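PDB 3WNV: glyoxylate reductase from Paecilomyces sp. J18, which probably reduces glyoxylate to glycolate with a nicotinamide cofactor, as a member of the D-isomer-specific 2-hydroxyacid dehydrogenase family. Local coordinates for residues 29-32 against 37-40; 163-168 against 212-217. All coordinates share one frame; numbering follows the deposited sequence.

Interaction 1 of 2, residues 29-32 against 37-40; sequences KEFP and EKFL
F31, at the end of strand 27-31, offers a ring face to the edge of F39 in the first turn of helix 36-45. The two rings form a T-shaped pair, with centroids 5.2 Å apart and planes at 69°. CD1 is the leading atom of F39: it stands 3.8 Å above the F31 ring plane, over the middle of the ring, and lies equally far, 3.9 Å, from CG and CD2 of F31. Both phenylalanines carry CG anti to the backbone N (chi1 -176° in F31), which throws the F31 ring away from its strand and up against the helix. Its far end therefore reaches the base of F39, where CZ of F31 lies 3.6 Å from CB of F39 and CE1 of F31 lies 4.0 Å from N of F39. K38 adds a lighter touch at the rim of the same ring: its CG meets CE1 of F31 at 4.2 Å, close to the ring plane. The lysine chain then bends at its second torsion, and its NZ makes a weak hydrogen bond to N42 one turn further along the helix. T64 touches both aromatic rings, Y48 packs on F31, and F39 also touches L7, I9, L71 and L75. Trimming F31 to an alanine is likely to leave the CD1 edge of F39 without the aromatic face it rests on and to open a gap between the edge strand and the helix. Strand 27-31 is outermost in the parallel sheet of the N-terminal domain, hydrogen-bonded there to strand 5-9, and the phenylalanine pair pins the following helix to it. The contact is almost all carbon against carbon, apart from the backbone N of F39 near the ring's far end, and involves no hydrogen bond or charge pair; the grip is mainly dispersive and depends on shape.

Interaction 2 of 2, residues 163-168 against 212-217; sequences GGIGRE and SLNLAL
N214 turns its carboxamide toward the start of helix 164-175, and its two ends meet different residues. OD1 rests against the CG2 methyl of I165 at 3.7 Å, whereas ND2 approaches the backbone of G166, 3.7 Å from its CA and 3.9 Å from its N. The side chains of I165 and N214 run at a slant to each other, so that the methyl meets just the OD1 end of the amide. These are van der Waals contacts; the polar anchoring of the amide comes from ND2, which is hydrogen-bonded to G161 O in the turn before the helix. That bond is consistent with the assigned orientation, ND2 to the glycine and OD1 to the isoleucine. N214 holds CG anti to its own carbonyl carbon and beside the backbone N (chi1 -46°), aiming the amide at the helix, while I165 answers with CG2, the branch lying anti to its backbone N. Because G166 has no side chain, the amide can come this near: a CB there would stand about 3.4 Å from ND2. G163 is the N-cap residue, its O accepting from R167 N at 2.9 Å to begin the helix. G161, G163 and G166 follow the Rossmann-type GxGxxG pattern, consistent with a dinucleotide-binding turn. A sulfate ion, probably from the crystallisation liquor, lies about 6 Å from the side chain of I165. On the helix side, I165 also packs on V111 and on N112 and T115 of helix 112-127. On the sheet side, strand 210-213 runs parallel to strand 156-160, N214 bonding through its backbone to L160, so the asparagine sits just beyond the strand end beside the glycine-rich turn that leads into helix 164-175.

Interactions 1 and 2 belong to different domains, with about 33 Å between their centres, and share no strand or helix. Each sets the start of a helix against the end of a parallel strand, yet in different ways. At 29-32 against 37-40 the strand leads almost directly into the helix, at the margin of its sheet, and the contact is largely buried and almost entirely apolar, the exposed K38 contributing its aliphatic chain. At 163-168 against 212-217 the partners are distant in sequence, the strand lies inside its sheet, and one amide lies against an isoleucine methyl and a glycine backbone, partly buried, beside the turn that probably takes part in cofactor binding.

Interaction 1 of 2, residues 29-32 against 37-40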
loop_
_atom_site.group_PDB
_atom_site.type_symbol
_atom_site.label_atom_id
_atom_site.label_comp_id
_atom_site.label_asym_id
_atom_site.label_seq_id
_atom_site.Cartn_x
_atom_site.Cartn_y
_atom_site.Cartn_z
ATOM N N LYS A 29 -9.200 -5.243 -25.340
ATOM C CA LYS A 29 -9.220 -3.806 -25.633
ATOM C C LYS A 29 -8.276 -3.106 -24.670
ATOM O O LYS A 29 -8.053 -3.574 -23.557
ATOM C CB LYS A 29 -10.640 -3.227 -25.493
ATOM C CG LYS A 29 -11.569 -3.746 -26.566
ATOM C CD LYS A 29 -12.883 -2.989 -26.584
ATOM C CE LYS A 29 -13.874 -3.666 -27.511
ATOM N NZ LYS A 29 -13.432 -3.666 -28.919
ATOM N N GLU A 30 -7.678 -1.995 -25.090
ATOM C CA GLU A 30 -6.773 -1.316 -24.177
ATOM C C GLU A 30 -6.968 0.194 -24.134
ATOM O O GLU A 30 -7.153 0.817 -25.174
ATOM C CB GLU A 30 -5.307 -1.591 -24.563
ATOM C CG GLU A 30 -4.876 -3.048 -24.512
ATOM C CD GLU A 30 -3.385 -3.202 -24.780
ATOM O OE1 GLU A 30 -2.643 -2.240 -24.477
ATOM O OE2 GLU A 30 -2.958 -4.271 -25.280
ATOM N N PHE A 31 -6.846 0.767 -22.927
ATOM C CA PHE A 31 -6.771 2.223 -22.751
ATOM C C PHE A 31 -5.437 2.539 -22.080
ATOM O O PHE A 31 -5.366 2.660 -20.840
ATOM C CB PHE A 31 -7.937 2.718 -21.884
ATOM C CG PHE A 31 -7.987 4.218 -21.720
ATOM C CD1 PHE A 31 -8.529 5.010 -22.714
ATOM C CD2 PHE A 31 -7.528 4.822 -20.549
ATOM C CE1 PHE A 31 -8.591 6.386 -22.584
ATOM C CE2 PHE A 31 -7.587 6.201 -20.404
ATOM C CZ PHE A 31 -8.129 6.986 -21.442
ATOM N N PRO A 32 -4.362 2.654 -22.884
ATOM C CA PRO A 32 -3.021 2.762 -22.293
ATOM C C PRO A 32 -2.746 4.133 -21.663
ATOM O O PRO A 32 -1.964 4.225 -20.713
ATOM C CB PRO A 32 -2.092 2.539 -23.486
ATOM C CG PRO A 32 -2.910 2.854 -24.675
ATOM C CD PRO A 32 -4.314 2.465 -24.340
ATOM N N GLU A 37 -11.030 12.616 -18.919
ATOM C CA GLU A 37 -12.023 13.207 -19.818
ATOM C C GLU A 37 -12.248 12.299 -21.022
ATOM O O GLU A 37 -13.392 12.013 -21.413
ATOM C CB GLU A 37 -11.557 14.605 -20.264
ATOM C CG GLU A 37 -12.462 15.309 -21.275
ATOM C CD GLU A 37 -11.683 16.226 -22.224
ATOM O OE1 GLU A 37 -11.307 15.765 -23.331
ATOM O OE2 GLU A 37 -11.451 17.403 -21.862
ATOM N N LYS A 38 -11.141 11.839 -21.598
ATOM C CA LYS A 38 -11.177 10.961 -22.758
ATOM C C LYS A 38 -11.672 9.555 -22.391
ATOM O O LYS A 38 -12.380 8.927 -23.181
ATOM C CB LYS A 38 -9.785 10.878 -23.371
ATOM C CG LYS A 38 -9.668 9.942 -24.557
ATOM C CD LYS A 38 -10.315 10.514 -25.783
ATOM C CE LYS A 38 -9.852 9.755 -27.016
ATOM N NZ LYS A 38 -9.630 8.305 -26.696
ATOM N N PHE A 39 -11.296 9.058 -21.213
ATOM C CA PHE A 39 -11.833 7.774 -20.764
ATOM C C PHE A 39 -13.355 7.871 -20.651
ATOM O O PHE A 39 -14.078 7.027 -21.184
ATOM C CB PHE A 39 -11.181 7.283 -19.471
ATOM C CG PHE A 39 -11.713 5.957 -19.011
ATOM C CD1 PHE A 39 -11.279 4.781 -19.612
ATOM C CD2 PHE A 39 -12.684 5.882 -18.015
ATOM C CE1 PHE A 39 -11.802 3.562 -19.222
ATOM C CE2 PHE A 39 -13.213 4.655 -17.629
ATOM C CZ PHE A 39 -12.760 3.500 -18.233
ATOM N N LEU A 40 -13.850 8.926 -20.011
ATOM C CA LEU A 40 -15.299 9.076 -19.874
ATOM C C LEU A 40 -15.997 9.232 -21.211
ATOM O O LEU A 40 -17.092 8.709 -21.388
ATOM C CB LEU A 40 -15.665 10.206 -18.895
ATOM C CG LEU A 40 -15.149 10.092 -17.465
ATOM C CD1 LEU A 40 -15.422 11.378 -16.731
ATOM C CD2 LEU A 40 -15.773 8.938 -16.710
#

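Interaction 2 of 2, residues 163-168 against 212-217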
loop_
_atom_site.group_PDB
_atom_site.type_symbol
_atom_site.label_atom_id
_atom_site.label_comp_id
_atom_site.label_asym_id
_atom_site.label_seq_id
_atom_site.Cartn_x
_atom_site.Cartn_y
_atom_site.Cartn_z
ATOM N N GLY A 163 -1.805 -7.744 9.786
ATOM C CA GLY A 163 -2.423 -8.476 8.704
ATOM C C GLY A 163 -1.302 -9.235 8.047
ATOM O O GLY A 163 -0.314 -9.549 8.714
ATOM N N GLY A 164 -1.434 -9.506 6.752
ATOM C CA GLY A 164 -0.447 -10.288 6.054
ATOM C C GLY A 164 0.899 -9.590 6.054
ATOM O O GLY A 164 1.940 -10.228 6.293
ATOM N N ILE A 165 0.895 -8.286 5.779
ATOM C CA ILE A 165 2.156 -7.543 5.768
ATOM C C ILE A 165 2.752 -7.463 7.172
ATOM O O ILE A 165 3.935 -7.710 7.342
ATOM C CB ILE A 165 2.010 -6.153 5.178
ATOM C CG1 ILE A 165 1.710 -6.265 3.665
ATOM C CG2 ILE A 165 3.342 -5.403 5.310
ATOM C CD1 ILE A 165 1.131 -4.980 3.042
ATOM N N GLY A 166 1.923 -7.159 8.155
ATOM C CA GLY A 166 2.406 -7.057 9.527
ATOM C C GLY A 166 3.013 -8.337 10.050
ATOM O O GLY A 166 3.978 -8.313 10.815
ATOM N N ARG A 167 2.435 -9.474 9.667
ATOM C CA ARG A 167 2.964 -10.748 10.117
ATOM C C ARG A 167 4.352 -11.000 9.556
ATOM O O ARG A 167 5.207 -11.561 10.247
ATOM C CB ARG A 167 2.045 -11.919 9.756
ATOM C CG ARG A 167 0.965 -12.219 10.767
ATOM C CD ARG A 167 0.233 -13.532 10.385
ATOM N NE ARG A 167 -0.513 -13.406 9.120
ATOM C CZ ARG A 167 -1.731 -12.864 9.051
ATOM N NH1 ARG A 167 -2.304 -12.418 10.154
ATOM N NH2 ARG A 167 -2.383 -12.747 7.891
ATOM N N GLU A 168 4.571 -10.609 8.302
ATOM C CA GLU A 168 5.888 -10.752 7.679
ATOM C C GLU A 168 6.872 -9.738 8.273
ATOM O O GLU A 168 8.065 -10.054 8.441
ATOM C CB GLU A 168 5.806 -10.572 6.167
ATOM C CG GLU A 168 5.062 -11.665 5.470
ATOM C CD GLU A 168 5.736 -13.038 5.546
ATOM O OE1 GLU A 168 6.943 -13.152 5.872
ATOM O OE2 GLU A 168 5.045 -14.030 5.248
ATOM N N SER A 212 4.767 1.010 13.840
ATOM C CA SER A 212 4.528 0.838 12.381
ATOM C C SER A 212 3.052 0.599 12.079
ATOM O O SER A 212 2.286 0.135 12.940
ATOM C CB SER A 212 5.354 -0.321 11.825
ATOM O OG SER A 212 4.778 -1.548 12.273
ATOM N N LEU A 213 2.620 0.936 10.869
ATOM C CA LEU A 213 1.192 0.808 10.601
ATOM C C LEU A 213 0.890 0.157 9.264
ATOM O O LEU A 213 1.614 0.380 8.294
ATOM C CB LEU A 213 0.463 2.170 10.733
ATOM C CG LEU A 213 0.957 3.524 10.181
ATOM C CD1 LEU A 213 -0.189 4.553 10.418
ATOM C CD2 LEU A 213 2.192 4.051 10.860
ATOM N N ASN A 214 -0.135 -0.694 9.248
ATOM C CA ASN A 214 -0.644 -1.289 8.009
ATOM C C ASN A 214 -2.162 -1.237 7.958
ATOM O O ASN A 214 -2.837 -2.237 8.188
ATOM C CB ASN A 214 -0.190 -2.744 7.873
ATOM C CG ASN A 214 1.282 -2.938 8.193
ATOM O OD1 ASN A 214 2.199 -2.625 7.386
ATOM N ND2 ASN A 214 1.533 -3.467 9.373
ATOM N N LEU A 215 -2.707 -0.058 7.697
ATOM C CA LEU A 215 -4.146 0.106 7.582
ATOM C C LEU A 215 -4.477 0.495 6.169
ATOM O O LEU A 215 -3.692 1.179 5.487
ATOM C CB LEU A 215 -4.645 1.240 8.505
ATOM C CG LEU A 215 -4.416 1.006 9.971
ATOM C CD1 LEU A 215 -4.879 2.214 10.741
ATOM C CD2 LEU A 215 -5.238 -0.233 10.400
ATOM N N ALA A 216 -5.664 0.088 5.743
ATOM C CA ALA A 216 -6.277 0.593 4.542
ATOM C C ALA A 216 -6.609 2.047 4.800
ATOM O O ALA A 216 -7.006 2.427 5.908
ATOM C CB ALA A 216 -7.526 -0.185 4.249
ATOM N N LEU A 217 -6.432 2.870 3.785
ATOM C CA LEU A 217 -6.785 4.268 3.893
ATOM C C LEU A 217 -8.259 4.472 3.618
ATOM O O LEU A 217 -8.781 4.026 2.587
ATOM C CB LEU A 217 -5.982 5.059 2.859
ATOM C CG LEU A 217 -6.183 6.554 2.894
ATOM C CD1 LEU A 217 -5.803 7.142 4.337
ATOM C CD2 LEU A 217 -5.422 7.306 1.759
#